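Local coordinates for protein porin (Rhodobacter blasticus, PDB 3PRN) that forms trimeric outer-membrane channels through which small hydrophilic solutes of up to about 0.6 kDa diffuse passively, at residues Thr39-Asp42 against Gln43-Phe47; Trp72-Asn76 against Gly77-Ser81. The protein carries 1 engineered substitution. All coordinates share one frame; numbering follows the deposited sequence.

Interaction 1: residues Thr39-Asp42 against Gln43-Phe47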
loop_
_atom_site.group_PDB
_atom_site.type_symbol
_atom_site.label_atom_id
_atom_site.label_comp_id
_atom_site.label_asym_id
_atom_site.label_seq_id
_atom_site.Cartn_x
_atom_site.Cartn_y
_atom_site.Cartn_z
ATOM N N THR A 39 2.916 -19.710 -5.706
ATOM C CA THR A 39 2.345 -20.982 -5.308
ATOM C C THR A 39 3.085 -22.027 -6.177
ATOM O O THR A 39 2.925 -22.022 -7.401
ATOM C CB THR A 39 0.834 -21.022 -5.645
ATOM O OG1 THR A 39 0.171 -19.870 -5.031
ATOM C CG2 THR A 39 0.182 -22.284 -5.098
ATOM N N GLU A 40 3.875 -22.846 -5.557
ATOM C CA GLU A 40 4.603 -23.912 -6.274
ATOM C C GLU A 40 3.757 -25.170 -6.213
ATOM O O GLU A 40 2.875 -25.296 -5.315
ATOM C CB GLU A 40 5.930 -24.108 -5.517
ATOM C CG GLU A 40 6.837 -22.889 -5.799
ATOM C CD GLU A 40 8.096 -22.923 -4.937
ATOM O OE1 GLU A 40 8.389 -23.904 -4.205
ATOM O OE2 GLU A 40 8.853 -21.886 -4.986
ATOM N N THR A 41 3.822 -26.072 -7.183
ATOM C CA THR A 41 3.008 -27.270 -7.171
ATOM C C THR A 41 3.971 -28.484 -7.404
ATOM O O THR A 41 5.031 -28.312 -7.970
ATOM C CB THR A 41 1.934 -27.346 -8.259
ATOM O OG1 THR A 41 2.547 -27.318 -9.558
ATOM C CG2 THR A 41 0.969 -26.133 -8.149
ATOM N N ASP A 42 3.513 -29.662 -7.035
ATOM C CA ASP A 42 4.424 -30.812 -7.217
ATOM C C ASP A 42 4.446 -31.219 -8.679
ATOM O O ASP A 42 5.315 -32.000 -9.043
ATOM C CB ASP A 42 4.147 -31.899 -6.224
ATOM C CG ASP A 42 2.746 -32.447 -6.278
ATOM O OD1 ASP A 42 2.043 -32.344 -7.301
ATOM O OD2 ASP A 42 2.288 -32.977 -5.257
ATOM N N GLN A 43 3.551 -30.668 -9.485
ATOM C CA GLN A 43 3.541 -30.980 -10.904
ATOM C C GLN A 43 4.632 -30.152 -11.579
ATOM O O GLN A 43 4.867 -30.270 -12.774
ATOM C CB GLN A 43 2.170 -30.609 -11.492
ATOM C CG GLN A 43 1.023 -31.123 -10.638
ATOM C CD GLN A 43 0.914 -32.629 -10.735
ATOM O OE1 GLN A 43 1.026 -33.167 -11.836
ATOM N NE2 GLN A 43 0.713 -33.351 -9.654
ATOM N N GLY A 44 5.288 -29.231 -10.860
ATOM C CA GLY A 44 6.323 -28.411 -11.498
ATOM C C GLY A 44 5.771 -27.125 -12.150
ATOM O O GLY A 44 6.505 -26.492 -12.948
ATOM N N VAL A 45 4.503 -26.800 -11.983
ATOM C CA VAL A 45 3.927 -25.561 -12.522
ATOM C C VAL A 45 3.956 -24.525 -11.409
ATOM O O VAL A 45 3.449 -24.858 -10.333
ATOM C CB VAL A 45 2.463 -25.771 -12.950
ATOM C CG1 VAL A 45 1.909 -24.480 -13.573
ATOM C CG2 VAL A 45 2.435 -26.913 -13.971
ATOM N N THR A 46 4.555 -23.371 -11.591
ATOM C CA THR A 46 4.547 -22.348 -10.551
ATOM C C THR A 46 3.550 -21.254 -10.972
ATOM O O THR A 46 3.502 -20.905 -12.153
ATOM C CB THR A 46 5.951 -21.716 -10.448
ATOM O OG1 THR A 46 6.818 -22.736 -9.957
ATOM C CG2 THR A 46 5.961 -20.554 -9.450
ATOM N N PHE A 47 2.775 -20.738 -10.049
ATOM C CA PHE A 47 1.862 -19.633 -10.252
ATOM C C PHE A 47 2.390 -18.446 -9.424
ATOM O O PHE A 47 2.891 -18.651 -8.321
ATOM C CB PHE A 47 0.413 -19.881 -9.851
ATOM C CG PHE A 47 -0.204 -20.995 -10.673
ATOM C CD1 PHE A 47 0.047 -22.313 -10.341
ATOM C CD2 PHE A 47 -1.017 -20.690 -11.768
ATOM C CE1 PHE A 47 -0.525 -23.332 -11.114
ATOM C CE2 PHE A 47 -1.594 -21.699 -12.508
ATOM C CZ PHE A 47 -1.336 -23.031 -12.182
HETATM O O HOH W 1 6.270 -25.434 -8.890
#

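Interaction 2: residues Trp72-Asn76 against Gly77-Ser81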
loop_
_atom_site.group_PDB
_atom_site.type_symbol
_atom_site.label_atom_id
_atom_site.label_comp_id
_atom_site.label_asym_id
_atom_site.label_seq_id
_atom_site.Cartn_x
_atom_site.Cartn_y
_atom_site.Cartn_z
ATOM N N TRP A 72 1.451 -14.709 -13.474
ATOM C CA TRP A 72 2.157 -15.592 -14.410
ATOM C C TRP A 72 2.004 -17.049 -14.005
ATOM O O TRP A 72 1.683 -17.387 -12.870
ATOM C CB TRP A 72 3.621 -15.222 -14.522
ATOM C CG TRP A 72 4.449 -15.494 -13.297
ATOM C CD1 TRP A 72 5.081 -16.688 -12.946
ATOM C CD2 TRP A 72 4.757 -14.563 -12.248
ATOM N NE1 TRP A 72 5.738 -16.535 -11.752
ATOM C CE2 TRP A 72 5.556 -15.240 -11.303
ATOM C CE3 TRP A 72 4.404 -13.223 -12.031
ATOM C CZ2 TRP A 72 6.037 -14.633 -10.155
ATOM C CZ3 TRP A 72 4.887 -12.619 -10.870
ATOM C CH2 TRP A 72 5.691 -13.323 -9.949
ATOM N N THR A 73 2.297 -17.921 -15.002
ATOM C CA THR A 73 2.338 -19.353 -14.802
ATOM C C THR A 73 3.605 -19.834 -15.551
ATOM O O THR A 73 3.772 -19.364 -16.707
ATOM C CB THR A 73 1.133 -20.123 -15.341
ATOM O OG1 THR A 73 1.205 -20.168 -16.778
ATOM C CG2 THR A 73 -0.166 -19.418 -14.970
ATOM N N SER A 74 4.466 -20.566 -14.890
ATOM C CA SER A 74 5.698 -21.059 -15.445
ATOM C C SER A 74 5.763 -22.577 -15.385
ATOM O O SER A 74 5.344 -23.196 -14.397
ATOM C CB SER A 74 6.993 -20.708 -14.682
ATOM O OG SER A 74 7.227 -19.310 -14.755
ATOM N N TYR A 75 6.322 -23.130 -16.433
ATOM C CA TYR A 75 6.478 -24.575 -16.563
ATOM C C TYR A 75 7.540 -24.891 -17.623
ATOM O O TYR A 75 7.406 -24.442 -18.752
ATOM C CB TYR A 75 5.156 -25.191 -17.006
ATOM C CG TYR A 75 5.249 -26.698 -17.167
ATOM C CD1 TYR A 75 5.593 -27.483 -16.068
ATOM C CD2 TYR A 75 4.996 -27.286 -18.409
ATOM C CE1 TYR A 75 5.686 -28.866 -16.206
ATOM C CE2 TYR A 75 5.088 -28.673 -18.548
ATOM C CZ TYR A 75 5.434 -29.462 -17.445
ATOM O OH TYR A 75 5.524 -30.810 -17.577
ATOM N N ASN A 76 8.580 -25.560 -17.212
ATOM C CA ASN A 76 9.626 -26.042 -18.121
ATOM C C ASN A 76 10.259 -24.953 -18.965
ATOM O O ASN A 76 10.341 -25.169 -20.207
ATOM C CB ASN A 76 8.937 -27.007 -19.109
ATOM C CG ASN A 76 9.122 -28.499 -18.859
ATOM O OD1 ASN A 76 8.898 -28.972 -17.751
ATOM N ND2 ASN A 76 9.496 -29.277 -19.860
ATOM N N GLY A 77 10.670 -23.849 -18.359
ATOM C CA GLY A 77 11.318 -22.802 -19.187
ATOM C C GLY A 77 10.310 -21.891 -19.876
ATOM O O GLY A 77 10.687 -20.907 -20.544
ATOM N N VAL A 78 9.026 -22.210 -19.901
ATOM C CA VAL A 78 8.043 -21.357 -20.554
ATOM C C VAL A 78 7.287 -20.549 -19.480
ATOM O O VAL A 78 6.844 -21.106 -18.471
ATOM C CB VAL A 78 7.007 -22.180 -21.343
ATOM C CG1 VAL A 78 5.991 -21.271 -22.003
ATOM C CG2 VAL A 78 7.707 -23.028 -22.412
ATOM N N THR A 79 7.114 -19.272 -19.700
ATOM C CA THR A 79 6.353 -18.424 -18.763
ATOM C C THR A 79 5.280 -17.667 -19.531
ATOM O O THR A 79 5.524 -17.085 -20.597
ATOM C CB THR A 79 7.229 -17.496 -17.961
ATOM O OG1 THR A 79 8.188 -18.204 -17.181
ATOM C CG2 THR A 79 6.405 -16.636 -16.965
ATOM N N VAL A 80 4.035 -17.761 -19.043
ATOM C CA VAL A 80 2.943 -17.025 -19.631
ATOM C C VAL A 80 2.507 -16.003 -18.563
ATOM O O VAL A 80 2.322 -16.418 -17.416
ATOM C CB VAL A 80 1.774 -17.894 -20.038
ATOM C CG1 VAL A 80 0.683 -17.048 -20.703
ATOM C CG2 VAL A 80 2.180 -18.959 -21.061
ATOM N N SER A 81 2.399 -14.755 -18.907
ATOM C CA SER A 81 2.026 -13.680 -18.006
ATOM C C SER A 81 0.864 -12.895 -18.569
ATOM O O SER A 81 0.628 -12.793 -19.771
ATOM C CB SER A 81 3.210 -12.791 -17.599
ATOM O OG SER A 81 3.780 -12.253 -18.752
#

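Interaction 1: residues Thr39-Asp42 against Gln43-Phe47
Thr-41 meets Val-45 across the end of a beta hairpin, whose type I turn runs from Thr-41 to Gly-44 and joins two neighbouring strands of the porin barrel. The hydroxyl OG1 of Thr-41 donates to Val-45 O at 2.7 Å, lying in the carbonyl plane on a lone pair. With chi1 at 61°, OG1 sits between the backbone N and carbonyl carbon and is directed at this oxygen. The same carbonyl takes a weak bond from a water, which also accepts from Thr-41 N at 3.1 Å and bonds Thr-46 OG1. The turn is closed by Gly-44 N bonding to Thr-41 O at 3.0 Å, with the donor above the carbonyl plane. Gly-44 has phi 88°, where a CB would press on the preceding carbonyl O. Further back, Thr-39 and Phe-47 form an antiparallel hydrogen-bonded pair, with Thr-39 N to Phe-47 O at 2.8 Å and Phe-47 N to Thr-39 O at 2.9 Å. Thr-39 OG1 hydrogen-bonds to Asp-288 O of a neighbouring subunit, and the Phe-47 ring meets Phe-287 of that subunit. At the turn's tip, Gln-43 NE2 donates to Asp-42 OD1 at 2.9 Å, with the carboxylate and amide planes 68° apart.

Interaction 2: residues Trp72-Asn76 against Gly77-Ser81
The indole of Trp-72 is approached obliquely by the methyl of Thr-79, with CG2 4.2 Å from Trp-72 CD1 and 4.0 Å from Trp-72 CB; at the turn, one face of the Tyr-75 ring carries Asn-76 OD1, offset toward the rim and 3.5 Å above the ring plane. Both belong to a tight beta hairpin of the barrel, closed by a type I' turn from Tyr-75 to Val-78. Asn-76 and Gly-77 occupy its central positions with phi 56° and 83°, the positive values this turn needs. The backbone is laced by two hydrogen-bonded pairs. Thr-73 N reaches Val-80 O at 2.8 Å, nearly along the C=O axis, whereas Val-78 N meets Tyr-75 O at 3.0 Å from above the carbonyl plane. In the non-hydrogen-bonded pair between them, Ser-74 OG and Thr-79 OG1 lie 2.8 Å apart and share a hydrogen bond. Thr-79 chi1 of -59° puts OG1 beside its own backbone N, near the serine. A valine in place of Thr-79 would probably leave Ser-74 OG without this cross-strand mate. Trp-72, Ser-74, Thr-79 and Ser-81 project from one face, Thr-73, Tyr-75, Val-78 and Val-80 from the other, where detergent lies near Val-80 and Thr-73 packs on Phe-10 of a neighbouring subunit. Paired hydroxyls on the first face and valines on the second are consistent with a wall whose outer side meets detergent and the next subunit.

From the N terminus, the chain runs along strand 25-39 and reverses at interaction 1, which closes the short loop into strand 46-56. It then returns along strand 70-75 and reverses again at interaction 2, which leads into strand 78-83. The contacts are in series, neither nesting nor crossing, and both turns sit on the same end of the barrel, with centres about 10 Å apart. Strands 46-56 and 70-75 are antiparallel neighbours, and there the hairpins join: Thr-46 N lies 2.9 Å from Ser-74 O, a probable hydrogen bond, and Gly-44 O packs against Tyr-75 CD1 at 3.4 Å. Four consecutive strands are thereby tied together at this end.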